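Local coordinates for protein putative Acetyltransferase (Lactobacillus plantarum WCFS1, PDB 3EFA) that probably transfers an acetyl group from acetyl-coenzyme A to an amine, as members of the GNAT family do, at residues A17-R22 against V36-K41; R63-P66 against M72-G75; L51-Q54 against P58-T61. All coordinates share one frame; numbering follows the deposited sequence.

Contact 1 (A17-R22 against V36-K41); sequences AAYALR and VEFDVK
Arg22 and Glu37 meet because each folds its chain once: Glu37 sends CG anti to its backbone N (chi1 174°) and bends at chi2, while Arg22 runs out beside its backbone N and kinks at chi3 (48°), which turns the guanidinium side-on to the carboxylate. Two nitrogens then grip a single oxygen. Arg22 NE reaches Glu37 OE2 at 2.8 Å in a salt bridge, on the lone pair turned away from OE1, and Arg22 NH2 reaches the same OE2 at 3.2 Å from above the carboxylate plane. A weak bond from Arg22 NH2 to Glu37 O adds a backbone partner. Below this polar edge lies Phe38, whose CE1 sits over the centre of the guanidinium, with Phe38 CD1 3.4 Å from Arg22 NH2; its ring also holds Glu37 CG over one face. The Phe38 ring leans obliquely against that of Tyr19, with Tyr19 CG 4.3 Å from Phe38 CE1. A second carboxylate, Asp42, takes Arg22 NH1, so the cation is shared between two acids. The contact thus ties helix 12-29 to the end of helix 34-37 and the loop after it, in the helical segment that links the first strand, 5-9, to the second, 48-52, as in GNAT folds.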
# COMPACT_ATOMS: atom_id res chain seq x y z
N ALA A 17 26.67 13.65 -4.96
CA ALA A 17 27.02 12.25 -4.78
C ALA A 17 25.83 11.31 -5.11
O ALA A 17 25.99 10.31 -5.83
CB ALA A 17 27.52 12.02 -3.34
N ALA A 18 24.66 11.65 -4.59
CA ALA A 18 23.45 10.85 -4.79
C ALA A 18 23.02 10.84 -6.26
O ALA A 18 22.66 9.78 -6.78
CB ALA A 18 22.33 11.35 -3.91
N TYR A 19 23.07 11.99 -6.93
CA TYR A 19 22.70 12.05 -8.36
C TYR A 19 23.68 11.24 -9.23
O TYR A 19 23.28 10.58 -10.19
CB TYR A 19 22.64 13.51 -8.87
CG TYR A 19 21.51 14.37 -8.34
CD1 TYR A 19 20.73 13.96 -7.28
CD2 TYR A 19 21.25 15.62 -8.88
CE1 TYR A 19 19.70 14.75 -6.78
CE2 TYR A 19 20.23 16.43 -8.40
CZ TYR A 19 19.46 15.99 -7.34
OH TYR A 19 18.44 16.78 -6.84
N ALA A 20 24.97 11.30 -8.89
CA ALA A 20 25.99 10.62 -9.67
C ALA A 20 25.81 9.11 -9.61
O ALA A 20 25.92 8.43 -10.64
CB ALA A 20 27.45 11.04 -9.21
N LEU A 21 25.54 8.59 -8.42
CA LEU A 21 25.23 7.15 -8.27
C LEU A 21 24.00 6.75 -9.08
O LEU A 21 24.04 5.77 -9.84
CB LEU A 21 25.09 6.76 -6.79
CG LEU A 21 26.40 6.80 -5.96
CD1 LEU A 21 26.19 6.48 -4.48
CD2 LEU A 21 27.47 5.89 -6.55
N ARG A 22 22.91 7.52 -8.97
CA ARG A 22 21.66 7.19 -9.67
C ARG A 22 21.79 7.30 -11.20
O ARG A 22 21.22 6.48 -11.94
CB ARG A 22 20.48 8.02 -9.14
CG ARG A 22 20.20 7.87 -7.60
CD ARG A 22 19.35 9.03 -7.05
NE ARG A 22 18.17 9.30 -7.87
CZ ARG A 22 17.36 10.36 -7.75
NH1 ARG A 22 17.59 11.30 -6.83
NH2 ARG A 22 16.32 10.49 -8.57
N VAL A 36 12.42 10.07 -16.18
CA VAL A 36 11.71 9.16 -15.28
C VAL A 36 12.48 9.03 -13.93
O VAL A 36 11.89 9.17 -12.86
CB VAL A 36 11.44 7.74 -15.91
CG1 VAL A 36 10.78 6.81 -14.89
CG2 VAL A 36 10.56 7.84 -17.15
N GLU A 37 13.79 8.79 -13.99
CA GLU A 37 14.60 8.66 -12.77
C GLU A 37 14.59 9.92 -11.91
O GLU A 37 14.36 9.85 -10.70
CB GLU A 37 16.05 8.29 -13.10
CG GLU A 37 16.97 8.28 -11.88
CD GLU A 37 16.50 7.29 -10.81
OE1 GLU A 37 15.85 6.30 -11.19
OE2 GLU A 37 16.79 7.51 -9.60
N PHE A 38 14.84 11.07 -12.54
CA PHE A 38 14.88 12.34 -11.83
C PHE A 38 13.54 13.05 -11.96
O PHE A 38 13.05 13.27 -13.07
CB PHE A 38 16.08 13.20 -12.31
CG PHE A 38 17.40 12.47 -12.16
CD1 PHE A 38 18.01 12.36 -10.90
CD2 PHE A 38 17.97 11.81 -13.25
CE1 PHE A 38 19.20 11.64 -10.74
CE2 PHE A 38 19.16 11.09 -13.11
CZ PHE A 38 19.78 11.00 -11.85
N ASP A 39 12.93 13.37 -10.82
CA ASP A 39 11.52 13.74 -10.80
C ASP A 39 11.27 15.00 -10.00
O ASP A 39 12.21 15.61 -9.45
CB ASP A 39 10.64 12.58 -10.26
CG ASP A 39 10.83 12.34 -8.74
OD1 ASP A 39 11.59 13.07 -8.07
OD2 ASP A 39 10.19 11.40 -8.20
N VAL A 40 10.00 15.36 -9.90
CA VAL A 40 9.57 16.57 -9.22
C VAL A 40 9.96 16.65 -7.73
O VAL A 40 10.06 17.74 -7.18
CB VAL A 40 8.07 16.81 -9.41
CG1 VAL A 40 7.24 15.84 -8.53
CG2 VAL A 40 7.73 18.27 -9.12
N LYS A 41 10.20 15.51 -7.07
CA LYS A 41 10.68 15.53 -5.68
C LYS A 41 12.17 15.92 -5.53
O LYS A 41 12.64 16.20 -4.42
CB LYS A 41 10.44 14.18 -4.99
CG LYS A 41 9.02 13.69 -5.03
CD LYS A 41 8.09 14.55 -4.19
CE LYS A 41 6.65 14.05 -4.32
NZ LYS A 41 5.63 15.08 -3.96

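Contact 2 (R63-P66 against M72-G75); sequences RLEP and MRFG. With FMT (formic acid), chain B.
Glu65 and Arg73 face each other as a hydrogen-bonded pair in the antiparallel beta hairpin formed by strands 57-66 and 71-79, part of the central sheet of the GNAT fold. Their backbones exchange two bonds, and Arg63 and Gly75 exchange two more, the shortest being Arg63 N to Gly75 O at 2.6 Å. On the face carrying Arg63, Glu65 and Arg73, the polar ends are drawn into charged pairs. Arg63 leaves the strand with CG opposite its backbone N (chi1 -176°) and bends at chi3, which swings its guanidinium along the strand to Glu65, two residues on, with OE2 in the guanidinium plane. There NE and NH2 both seize Glu65 OE2, from the same side of the carboxylate plane, NE at 2.9 Å from OE2; Arg63 NH1 turns to Asp39 and Asp42. The other oxygen, Glu65 OE1, rests 3.4 Å from Arg73 CD, where the two side chains cross at a slant, and the charged end of that arginine lies beyond salt-bridge range. Arg73 NE pairs instead with Glu109, while NH2 bonds a formic acid molecule, probably from the crystallisation liquor, at its O1. An alanine in place of Glu65 would probably leave Arg63 NE without its carboxylate mate and that guanidinium freer to turn, and would bare the CD of Arg73. The opposite face is apolar, and helix 88-102 packs on it through Leu64 and Phe74. Met72, a selenomethionine, bends at chi2 and chi3 (70° and 60°), curling across to the partner strand, so that its selenium lies 3.6 Å from Pro66 N. Its CG meanwhile lies over one face of the Phe74 ring, toward the rim. At the edge of that same ring, Leu64 CD2 comes within 4.2 Å of Phe74 CD1.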
# COMPACT_ATOMS: atom_id res chain seq x y z
N ARG A 63 17.07 7.84 -1.01
CA ARG A 63 16.39 9.13 -0.92
C ARG A 63 15.36 9.13 0.22
O ARG A 63 14.53 8.22 0.34
CB ARG A 63 15.72 9.50 -2.26
CG ARG A 63 15.05 10.91 -2.29
CD ARG A 63 14.59 11.34 -3.70
NE ARG A 63 13.34 10.71 -4.12
CZ ARG A 63 12.68 10.99 -5.25
NH1 ARG A 63 13.14 11.92 -6.10
NH2 ARG A 63 11.54 10.35 -5.53
N LEU A 64 15.40 10.17 1.06
CA LEU A 64 14.43 10.26 2.16
C LEU A 64 13.12 10.91 1.69
O LEU A 64 13.11 12.05 1.21
CB LEU A 64 15.06 10.98 3.37
CG LEU A 64 16.27 10.16 3.87
CD1 LEU A 64 17.48 10.99 4.23
CD2 LEU A 64 15.89 9.20 5.02
N GLU A 65 12.02 10.15 1.80
CA GLU A 65 10.69 10.57 1.34
C GLU A 65 9.61 10.44 2.44
O GLU A 65 8.80 9.50 2.44
CB GLU A 65 10.26 9.77 0.09
CG GLU A 65 11.31 9.70 -1.03
CD GLU A 65 10.88 8.85 -2.23
OE1 GLU A 65 9.68 8.46 -2.32
OE2 GLU A 65 11.74 8.56 -3.10
N PRO A 66 9.57 11.41 3.37
CA PRO A 66 8.56 11.41 4.45
C PRO A 66 7.13 11.37 3.89
O PRO A 66 6.85 12.07 2.91
CB PRO A 66 8.75 12.75 5.16
CG PRO A 66 9.88 13.48 4.45
CD PRO A 66 10.30 12.69 3.24
N MSE A 72 7.86 6.85 7.11
CA MSE A 72 8.99 7.25 6.28
C MSE A 72 9.18 6.29 5.12
O MSE A 72 9.34 5.09 5.33
CB MSE A 72 10.29 7.32 7.08
CG MSE A 72 11.52 7.53 6.19
SE MSE A 72 11.66 9.31 5.36
CE MSE A 72 11.72 10.34 7.04
N ARG A 73 9.16 6.80 3.90
CA ARG A 73 9.49 5.97 2.75
C ARG A 73 10.96 6.19 2.34
O ARG A 73 11.43 7.34 2.25
CB ARG A 73 8.53 6.22 1.57
CG ARG A 73 8.86 5.42 0.30
CD ARG A 73 8.00 5.87 -0.88
NE ARG A 73 6.59 5.72 -0.55
CZ ARG A 73 5.58 6.18 -1.29
NH1 ARG A 73 5.81 6.85 -2.41
NH2 ARG A 73 4.33 5.97 -0.87
N PHE A 74 11.69 5.09 2.15
CA PHE A 74 13.06 5.14 1.65
C PHE A 74 13.07 4.78 0.16
O PHE A 74 12.68 3.68 -0.22
CB PHE A 74 13.94 4.13 2.40
CG PHE A 74 13.87 4.24 3.91
CD1 PHE A 74 14.55 5.26 4.58
CD2 PHE A 74 13.15 3.30 4.65
CE1 PHE A 74 14.50 5.35 5.98
CE2 PHE A 74 13.09 3.38 6.05
CZ PHE A 74 13.77 4.41 6.72
N GLY A 75 13.51 5.71 -0.70
CA GLY A 75 13.52 5.47 -2.14
C GLY A 75 14.82 5.70 -2.90
O GLY A 75 15.88 5.97 -2.30
C FMT B . 2.31 6.99 -4.04
O1 FMT B . 2.50 7.55 -2.96
O2 FMT B . 2.89 5.96 -4.36

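Contact 3 (L51-Q54 against P58-T61); sequences LYLQ and PITT
Leu51 is bonded to strand 57-66 through both its backbone groups: its N donates to Thr60 O at 3.0 Å, and its O accepts from Ile59 N at 2.9 Å, both nearly straight, with N-H...O angles of 173° and 168°. The motif is an antiparallel beta hairpin of strands 48-52 and 57-66, interrupted by a beta bulge: Leu51 pairs with Thr60, but Tyr52 pairs with Pro58, and Ile59 is the extra residue. Leu51 O also receives a CA-H...O contact from Pro58, so a carbonyl at the bulge has two neighbours.

Beyond the backbone, the bulge lets Ile59 bring its side chain alongside Leu51, pointing the same way. Ile59 CG1 takes the crowded position between backbone N and carbonyl carbon (chi1 66°), and Leu51 CD2 lies 3.8 Å from it. Ile59 CD1 continues to Leu53, which crosses at about a right angle and presents CG. Trp88, from helix 88-102, touches Leu51, Leu53 and Ile59, and so extends this hydrophobic patch.

Thr60 turns its methyl to Leu51, while its hydroxyl bonds with the side chain of Thr79 and the carbonyl of Cys78 on the next strand, leaving the apolar branch for the hairpin partner. Tyr52 lies with Pro58 on the other face of the hairpin, where Ala17 of helix 12-29 packs on both; Tyr52 OH is bonded to Asn14. The Tyr52 ring passes obliquely by the proline, with Tyr52 CE1 3.8 Å from Pro58 CB. Back at Leu51, the closest side-chain approach is made by CB, 3.6 Å from Thr60 CG2.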
# COMPACT_ATOMS: atom_id res chain seq x y z
N LEU A 51 26.53 6.78 1.82
CA LEU A 51 27.65 6.11 2.50
C LEU A 51 28.98 6.26 1.72
O LEU A 51 29.07 5.89 0.55
CB LEU A 51 27.34 4.63 2.78
CG LEU A 51 28.28 3.80 3.70
CD1 LEU A 51 27.56 2.65 4.44
CD2 LEU A 51 29.56 3.27 2.98
N TYR A 52 29.99 6.80 2.39
CA TYR A 52 31.31 7.06 1.79
C TYR A 52 32.41 6.14 2.38
O TYR A 52 32.53 6.00 3.61
CB TYR A 52 31.73 8.51 2.06
CG TYR A 52 30.82 9.59 1.50
CD1 TYR A 52 31.13 10.24 0.30
CD2 TYR A 52 29.67 10.00 2.19
CE1 TYR A 52 30.31 11.25 -0.21
CE2 TYR A 52 28.85 11.01 1.69
CZ TYR A 52 29.18 11.64 0.48
OH TYR A 52 28.37 12.64 -0.03
N LEU A 53 33.22 5.52 1.53
CA LEU A 53 34.40 4.81 2.05
C LEU A 53 35.49 5.83 2.30
O LEU A 53 36.20 5.77 3.31
CB LEU A 53 34.90 3.75 1.07
CG LEU A 53 34.07 2.48 0.97
CD1 LEU A 53 34.87 1.41 0.26
CD2 LEU A 53 33.65 2.01 2.36
N GLN A 54 35.63 6.76 1.36
CA GLN A 54 36.51 7.90 1.52
C GLN A 54 35.69 9.12 1.13
O GLN A 54 34.58 8.97 0.59
CB GLN A 54 37.73 7.78 0.61
CG GLN A 54 38.41 6.42 0.62
CD GLN A 54 39.40 6.27 -0.51
OE1 GLN A 54 39.67 7.22 -1.25
NE2 GLN A 54 39.95 5.06 -0.66
N PRO A 58 31.79 8.03 -2.72
CA PRO A 58 30.46 7.55 -2.31
C PRO A 58 30.18 6.20 -2.97
O PRO A 58 30.54 6.05 -4.13
CB PRO A 58 29.51 8.62 -2.85
CG PRO A 58 30.22 9.23 -4.02
CD PRO A 58 31.72 9.07 -3.77
N ILE A 59 29.56 5.25 -2.25
CA ILE A 59 29.32 3.91 -2.82
C ILE A 59 27.88 3.39 -2.79
O ILE A 59 27.51 2.50 -3.57
CB ILE A 59 30.27 2.83 -2.23
CG1 ILE A 59 29.99 2.60 -0.75
CG2 ILE A 59 31.74 3.17 -2.47
CD1 ILE A 59 30.57 1.29 -0.21
N THR A 60 27.06 3.92 -1.89
CA THR A 60 25.66 3.51 -1.85
C THR A 60 24.79 4.68 -1.35
O THR A 60 25.30 5.56 -0.64
CB THR A 60 25.47 2.19 -1.02
OG1 THR A 60 24.15 1.66 -1.23
CG2 THR A 60 25.73 2.41 0.47
N THR A 61 23.52 4.72 -1.76
CA THR A 61 22.64 5.86 -1.48
C THR A 61 21.15 5.49 -1.40
O THR A 61 20.72 4.49 -1.98
CB THR A 61 22.80 7.00 -2.54
OG1 THR A 61 22.00 8.13 -2.17
CG2 THR A 61 22.36 6.54 -3.92

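Overall arrangement
Contacts 2 and 3 share strand 57-66 and lie in one sheet, pairing it with strand 71-79 and strand 48-52 respectively; contact 1 joins helical and loop elements instead. All three are partly buried, and contact 2 has its centre nearest that of the chain. Their chemistry differs accordingly. Contact 1 depends on a buried ion pair beside aromatic rings, contact 2 sets a charged face against an apolar one, and contact 3 is mostly aliphatic. Contacts 1 and 2 meet through the Asp39-Arg63 salt bridge, whereas contacts 1 and 3 meet through packing alone, where Ala17, Ala18 and Leu21 of helix 12-29 rest on Tyr52, Thr60 and Thr61.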